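Local coordinates for protein alkane monooxygenase (PDB 3B9O) that belongs to the luciferase-like monooxygenase family, with a TIM-barrel fold that holds a flavin mononucleotide, at residues G280-M293 with F349-M363. Numbering follows the deposited sequence.
Sequences GICVIVGKTHDEAM and FKLSVGTPKKVADEM
Cys282 and Ile284 bond to Lys350, Ser352 and Gly354 along two parallel strands, 280-285 and 350-354. Five hydrogen bonds alternate between the segments: Cys282 N to Lys350 O, Ser352 N to Cys282 O, Ile284 N to Ser352 O, Gly354 N to Ile284 O and, just past the strand, Gly286 N to Gly354 O. Cys282 N meets Lys350 O at 2.8 Å. CA-H...O contacts run beside them, such as Val353 CA to Ile284 O at 3.2 Å.

Apolar side chains cover both faces. On one, helix 356-363 runs back over strand 280-285. Val283 CG1 meets Val359 CG1 at 3.7 Å, and the two side chains cross obliquely. Ile281 CG1 lies anti to its backbone N (chi1 -175°), which sends CD1 out to Met363 CG, 3.7 Å away. Val285 CG2 touches the Pro356 ring at CD. On the other face, Leu351 CD1 lies 3.8 Å from Cys282 CB and also touches Ile284 CD1. From helix 289-293, which turns back over the strand, Ala292 CB and Met293 SD reach Val353 CG1; the Met293 side chain crosses it at about a right angle.

Polar bonds within each segment cap one helix and tie the other to its strand. Thr288 OG1 caps helix 289-293 by accepting from Glu291 N. Lys358 NZ bonds Val353 O, and Ser352 OG gives its proton to Glu362 OE2 at 2.5 Å.

Near the other end, Phe349 CD1 packs 3.2 Å from Gly280 CA, and its side chain lies about 4 Å from the flavin mononucleotide. Here a water accepting from Lys350 N fills in between the strands. Direct bonding from Cys282 to Gly286, with apolar cover on both faces, implies that strand 350-354 branches off the far end of barrel strand 276-285 as an extra strand beside the ring.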
loop_
_atom_site.group_PDB
_atom_site.type_symbol
_atom_site.label_atom_id
_atom_site.label_comp_id
_atom_site.label_asym_id
_atom_site.label_seq_id
_atom_site.Cartn_x
_atom_site.Cartn_y
_atom_site.Cartn_z
ATOM N N GLY A 280 -10.273 0.415 1.358
ATOM C CA GLY A 280 -10.193 -1.047 1.279
ATOM C C GLY A 280 -11.592 -1.575 0.965
ATOM O O GLY A 280 -12.610 -0.924 1.263
ATOM N N ILE A 281 -11.657 -2.741 0.323
ATOM C CA ILE A 281 -12.929 -3.434 0.107
ATOM C C ILE A 281 -12.649 -4.927 -0.009
ATOM O O ILE A 281 -11.654 -5.340 -0.601
ATOM C CB ILE A 281 -13.702 -2.907 -1.170
ATOM C CG1 ILE A 281 -15.106 -3.581 -1.274
ATOM C CG2 ILE A 281 -12.888 -3.084 -2.416
ATOM C CD1 ILE A 281 -16.093 -2.885 -2.197
ATOM N N CYS A 282 -13.509 -5.729 0.604
ATOM C CA CYS A 282 -13.506 -7.170 0.403
ATOM C C CYS A 282 -14.745 -7.511 -0.421
ATOM O O CYS A 282 -15.838 -7.002 -0.159
ATOM C CB CYS A 282 -13.550 -7.928 1.731
ATOM S SG CYS A 282 -12.430 -7.373 3.036
ATOM N N VAL A 283 -14.570 -8.320 -1.460
ATOM C CA VAL A 283 -15.662 -8.598 -2.376
ATOM C C VAL A 283 -15.872 -10.108 -2.391
ATOM O O VAL A 283 -14.919 -10.861 -2.562
ATOM C CB VAL A 283 -15.363 -8.087 -3.827
ATOM C CG1 VAL A 283 -16.399 -8.623 -4.784
ATOM C CG2 VAL A 283 -15.295 -6.504 -3.859
ATOM N N ILE A 284 -17.112 -10.541 -2.176
ATOM C CA ILE A 284 -17.471 -11.935 -2.347
ATOM C C ILE A 284 -18.621 -11.908 -3.343
ATOM O O ILE A 284 -19.743 -11.420 -3.035
ATOM C CB ILE A 284 -17.927 -12.610 -1.033
ATOM C CG1 ILE A 284 -16.804 -12.633 0.020
ATOM C CG2 ILE A 284 -18.456 -14.047 -1.335
ATOM C CD1 ILE A 284 -17.319 -12.894 1.483
ATOM N N VAL A 285 -18.354 -12.397 -4.545
ATOM C CA VAL A 285 -19.274 -12.228 -5.667
ATOM C C VAL A 285 -19.710 -13.585 -6.271
ATOM O O VAL A 285 -18.933 -14.572 -6.294
ATOM C CB VAL A 285 -18.694 -11.233 -6.731
ATOM C CG1 VAL A 285 -17.441 -11.797 -7.416
ATOM C CG2 VAL A 285 -19.753 -10.821 -7.790
ATOM N N GLY A 286 -20.961 -13.634 -6.731
ATOM C CA GLY A 286 -21.479 -14.798 -7.463
ATOM C C GLY A 286 -22.468 -14.362 -8.532
ATOM O O GLY A 286 -22.930 -13.223 -8.555
ATOM N N LYS A 287 -22.814 -15.283 -9.414
ATOM C CA LYS A 287 -23.800 -15.000 -10.460
ATOM C C LYS A 287 -25.175 -14.744 -9.864
ATOM O O LYS A 287 -26.002 -14.024 -10.449
ATOM C CB LYS A 287 -23.823 -16.158 -11.452
ATOM C CG LYS A 287 -22.439 -16.295 -12.100
ATOM C CD LYS A 287 -22.237 -17.605 -12.839
ATOM C CE LYS A 287 -21.985 -17.311 -14.295
ATOM N NZ LYS A 287 -23.201 -16.646 -14.861
ATOM N N THR A 288 -25.402 -15.313 -8.692
ATOM C CA THR A 288 -26.666 -15.157 -7.996
ATOM C C THR A 288 -26.341 -14.856 -6.560
ATOM O O THR A 288 -25.229 -15.116 -6.105
ATOM C CB THR A 288 -27.533 -16.449 -8.072
ATOM O OG1 THR A 288 -26.878 -17.504 -7.359
ATOM C CG2 THR A 288 -27.763 -16.850 -9.518
ATOM N N HIS A 289 -27.301 -14.304 -5.829
ATOM C CA HIS A 289 -27.068 -14.042 -4.427
ATOM C C HIS A 289 -26.673 -15.318 -3.669
ATOM O O HIS A 289 -25.744 -15.284 -2.847
ATOM C CB HIS A 289 -28.297 -13.386 -3.775
ATOM C CG HIS A 289 -28.042 -12.873 -2.394
ATOM N ND1 HIS A 289 -27.284 -11.746 -2.151
ATOM C CD2 HIS A 289 -28.468 -13.308 -1.188
ATOM C CE1 HIS A 289 -27.235 -11.527 -0.850
ATOM N NE2 HIS A 289 -27.943 -12.461 -0.244
ATOM N N ASP A 290 -27.379 -16.431 -3.918
ATOM C CA ASP A 290 -27.104 -17.708 -3.211
ATOM C C ASP A 290 -25.645 -18.162 -3.399
ATOM O O ASP A 290 -25.026 -18.667 -2.467
ATOM C CB ASP A 290 -28.057 -18.847 -3.686
ATOM C CG ASP A 290 -29.447 -18.867 -2.935
ATOM O OD1 ASP A 290 -29.599 -18.280 -1.806
ATOM O OD2 ASP A 290 -30.407 -19.496 -3.486
ATOM N N GLU A 291 -25.132 -18.034 -4.626
ATOM C CA GLU A 291 -23.714 -18.324 -4.919
ATOM C C GLU A 291 -22.762 -17.522 -4.046
ATOM O O GLU A 291 -21.844 -18.092 -3.443
ATOM C CB GLU A 291 -23.384 -18.051 -6.373
ATOM C CG GLU A 291 -23.876 -19.104 -7.338
ATOM C CD GLU A 291 -23.182 -19.008 -8.690
ATOM O OE1 GLU A 291 -23.691 -19.683 -9.625
ATOM O OE2 GLU A 291 -22.159 -18.241 -8.827
ATOM N N ALA A 292 -22.984 -16.207 -3.980
ATOM C CA ALA A 292 -22.214 -15.322 -3.113
ATOM C C ALA A 292 -22.296 -15.775 -1.667
ATOM O O ALA A 292 -21.277 -15.884 -1.007
ATOM C CB ALA A 292 -22.703 -13.871 -3.245
ATOM N N MET A 293 -23.512 -16.068 -1.178
ATOM C CA MET A 293 -23.706 -16.398 0.226
ATOM C C MET A 293 -23.024 -17.738 0.536
ATOM O O MET A 293 -22.488 -17.940 1.615
ATOM C CB MET A 293 -25.196 -16.428 0.617
ATOM C CG MET A 293 -25.899 -15.047 0.644
ATOM S SD MET A 293 -25.023 -13.824 1.668
ATOM C CE MET A 293 -25.481 -14.412 3.298
ATOM N N PHE A 349 -12.637 -2.370 6.695
ATOM C CA PHE A 349 -12.956 -2.282 5.264
ATOM C C PHE A 349 -14.395 -2.693 4.978
ATOM O O PHE A 349 -14.943 -3.594 5.611
ATOM C CB PHE A 349 -12.027 -3.200 4.449
ATOM C CG PHE A 349 -10.567 -2.925 4.664
ATOM C CD1 PHE A 349 -10.042 -1.630 4.466
ATOM C CD2 PHE A 349 -9.713 -3.932 5.084
ATOM C CE1 PHE A 349 -8.677 -1.342 4.668
ATOM C CE2 PHE A 349 -8.325 -3.652 5.281
ATOM C CZ PHE A 349 -7.821 -2.352 5.069
ATOM N N LYS A 350 -14.992 -2.042 4.000
ATOM C CA LYS A 350 -16.263 -2.479 3.438
ATOM C C LYS A 350 -16.218 -3.966 2.985
ATOM O O LYS A 350 -15.281 -4.414 2.307
ATOM C CB LYS A 350 -16.656 -1.551 2.267
ATOM C CG LYS A 350 -17.871 -1.978 1.445
ATOM C CD LYS A 350 -19.133 -1.672 2.169
ATOM C CE LYS A 350 -20.377 -1.819 1.292
ATOM N NZ LYS A 350 -21.538 -1.243 2.083
ATOM N N LEU A 351 -17.247 -4.716 3.370
ATOM C CA LEU A 351 -17.502 -6.036 2.787
ATOM C C LEU A 351 -18.685 -5.980 1.824
ATOM O O LEU A 351 -19.813 -5.668 2.229
ATOM C CB LEU A 351 -17.738 -7.094 3.874
ATOM C CG LEU A 351 -18.138 -8.475 3.339
ATOM C CD1 LEU A 351 -17.137 -9.018 2.305
ATOM C CD2 LEU A 351 -18.360 -9.481 4.491
ATOM N N SER A 352 -18.435 -6.249 0.550
ATOM C CA SER A 352 -19.526 -6.317 -0.421
ATOM C C SER A 352 -19.815 -7.780 -0.865
ATOM O O SER A 352 -18.953 -8.462 -1.423
ATOM C CB SER A 352 -19.247 -5.376 -1.610
ATOM O OG SER A 352 -20.378 -5.302 -2.461
ATOM N N VAL A 353 -21.043 -8.250 -0.638
ATOM C CA VAL A 353 -21.385 -9.631 -0.935
ATOM C C VAL A 353 -22.597 -9.671 -1.858
ATOM O O VAL A 353 -23.611 -9.046 -1.556
ATOM C CB VAL A 353 -21.740 -10.395 0.351
ATOM C CG1 VAL A 353 -22.045 -11.904 0.022
ATOM C CG2 VAL A 353 -20.651 -10.238 1.379
ATOM N N GLY A 354 -22.515 -10.386 -2.981
ATOM C CA GLY A 354 -23.695 -10.529 -3.827
ATOM C C GLY A 354 -23.336 -10.688 -5.285
ATOM O O GLY A 354 -22.282 -11.208 -5.605
ATOM N N THR A 355 -24.224 -10.248 -6.151
ATOM C CA THR A 355 -24.016 -10.339 -7.604
ATOM C C THR A 355 -23.114 -9.207 -8.057
ATOM O O THR A 355 -22.947 -8.235 -7.317
ATOM C CB THR A 355 -25.341 -10.244 -8.350
ATOM O OG1 THR A 355 -25.893 -8.942 -8.093
ATOM C CG2 THR A 355 -26.321 -11.354 -7.860
ATOM N N PRO A 356 -22.565 -9.299 -9.294
ATOM C CA PRO A 356 -21.733 -8.198 -9.799
ATOM C C PRO A 356 -22.446 -6.853 -9.891
ATOM O O PRO A 356 -21.785 -5.837 -9.707
ATOM C CB PRO A 356 -21.343 -8.638 -11.204
ATOM C CG PRO A 356 -21.551 -10.140 -11.228
ATOM C CD PRO A 356 -22.633 -10.427 -10.240
ATOM N N LYS A 357 -23.746 -6.843 -10.206
ATOM C CA LYS A 357 -24.479 -5.589 -10.237
ATOM C C LYS A 357 -24.420 -4.925 -8.868
ATOM O O LYS A 357 -24.085 -3.727 -8.776
ATOM C CB LYS A 357 -25.938 -5.709 -10.719
ATOM C CG LYS A 357 -26.571 -4.270 -10.931
ATOM C CD LYS A 357 -28.069 -4.297 -11.197
ATOM C CE LYS A 357 -28.608 -2.848 -11.227
ATOM N NZ LYS A 357 -28.633 -2.302 -9.811
ATOM N N LYS A 358 -24.713 -5.694 -7.827
ATOM C CA LYS A 358 -24.652 -5.182 -6.435
ATOM C C LYS A 358 -23.257 -4.696 -6.035
ATOM O O LYS A 358 -23.119 -3.597 -5.461
ATOM C CB LYS A 358 -25.137 -6.219 -5.418
ATOM C CG LYS A 358 -25.004 -5.731 -3.966
ATOM C CD LYS A 358 -25.774 -6.572 -2.987
ATOM C CE LYS A 358 -25.488 -6.038 -1.572
ATOM N NZ LYS A 358 -25.354 -7.112 -0.583
ATOM N N VAL A 359 -22.233 -5.505 -6.291
ATOM C CA VAL A 359 -20.849 -5.091 -5.898
ATOM C C VAL A 359 -20.498 -3.760 -6.550
ATOM O O VAL A 359 -19.958 -2.831 -5.923
ATOM C CB VAL A 359 -19.797 -6.196 -6.280
ATOM C CG1 VAL A 359 -18.334 -5.743 -6.032
ATOM C CG2 VAL A 359 -20.107 -7.504 -5.528
ATOM N N ALA A 360 -20.768 -3.683 -7.838
ATOM C CA ALA A 360 -20.506 -2.495 -8.602
ATOM C C ALA A 360 -21.288 -1.280 -8.087
ATOM O O ALA A 360 -20.735 -0.143 -7.981
ATOM C CB ALA A 360 -20.829 -2.762 -10.088
ATOM N N ASP A 361 -22.582 -1.503 -7.816
ATOM C CA ASP A 361 -23.421 -0.463 -7.154
ATOM C C ASP A 361 -22.791 0.098 -5.867
ATOM O O ASP A 361 -22.709 1.333 -5.672
ATOM C CB ASP A 361 -24.852 -0.980 -6.857
ATOM C CG ASP A 361 -25.688 -1.170 -8.119
ATOM O OD1 ASP A 361 -25.337 -0.602 -9.170
ATOM O OD2 ASP A 361 -26.706 -1.910 -8.078
ATOM N N GLU A 362 -22.337 -0.808 -5.012
ATOM C CA GLU A 362 -21.753 -0.415 -3.716
ATOM C C GLU A 362 -20.414 0.260 -3.883
ATOM O O GLU A 362 -20.133 1.248 -3.211
ATOM C CB GLU A 362 -21.690 -1.611 -2.756
ATOM C CG GLU A 362 -23.104 -2.101 -2.468
ATOM C CD GLU A 362 -23.172 -3.192 -1.428
ATOM O OE1 GLU A 362 -24.208 -3.234 -0.718
ATOM O OE2 GLU A 362 -22.224 -4.004 -1.308
ATOM N N MET A 363 -19.606 -0.234 -4.822
ATOM C CA MET A 363 -18.359 0.450 -5.174
ATOM C C MET A 363 -18.611 1.837 -5.694
ATOM O O MET A 363 -17.979 2.806 -5.265
ATOM C CB MET A 363 -17.576 -0.376 -6.174
ATOM C CG MET A 363 -17.087 -1.744 -5.570
ATOM S SD MET A 363 -16.180 -2.699 -6.830
ATOM C CE MET A 363 -14.755 -1.674 -7.114
HETATM O O HOH W 1 -14.082 0.411 2.777
#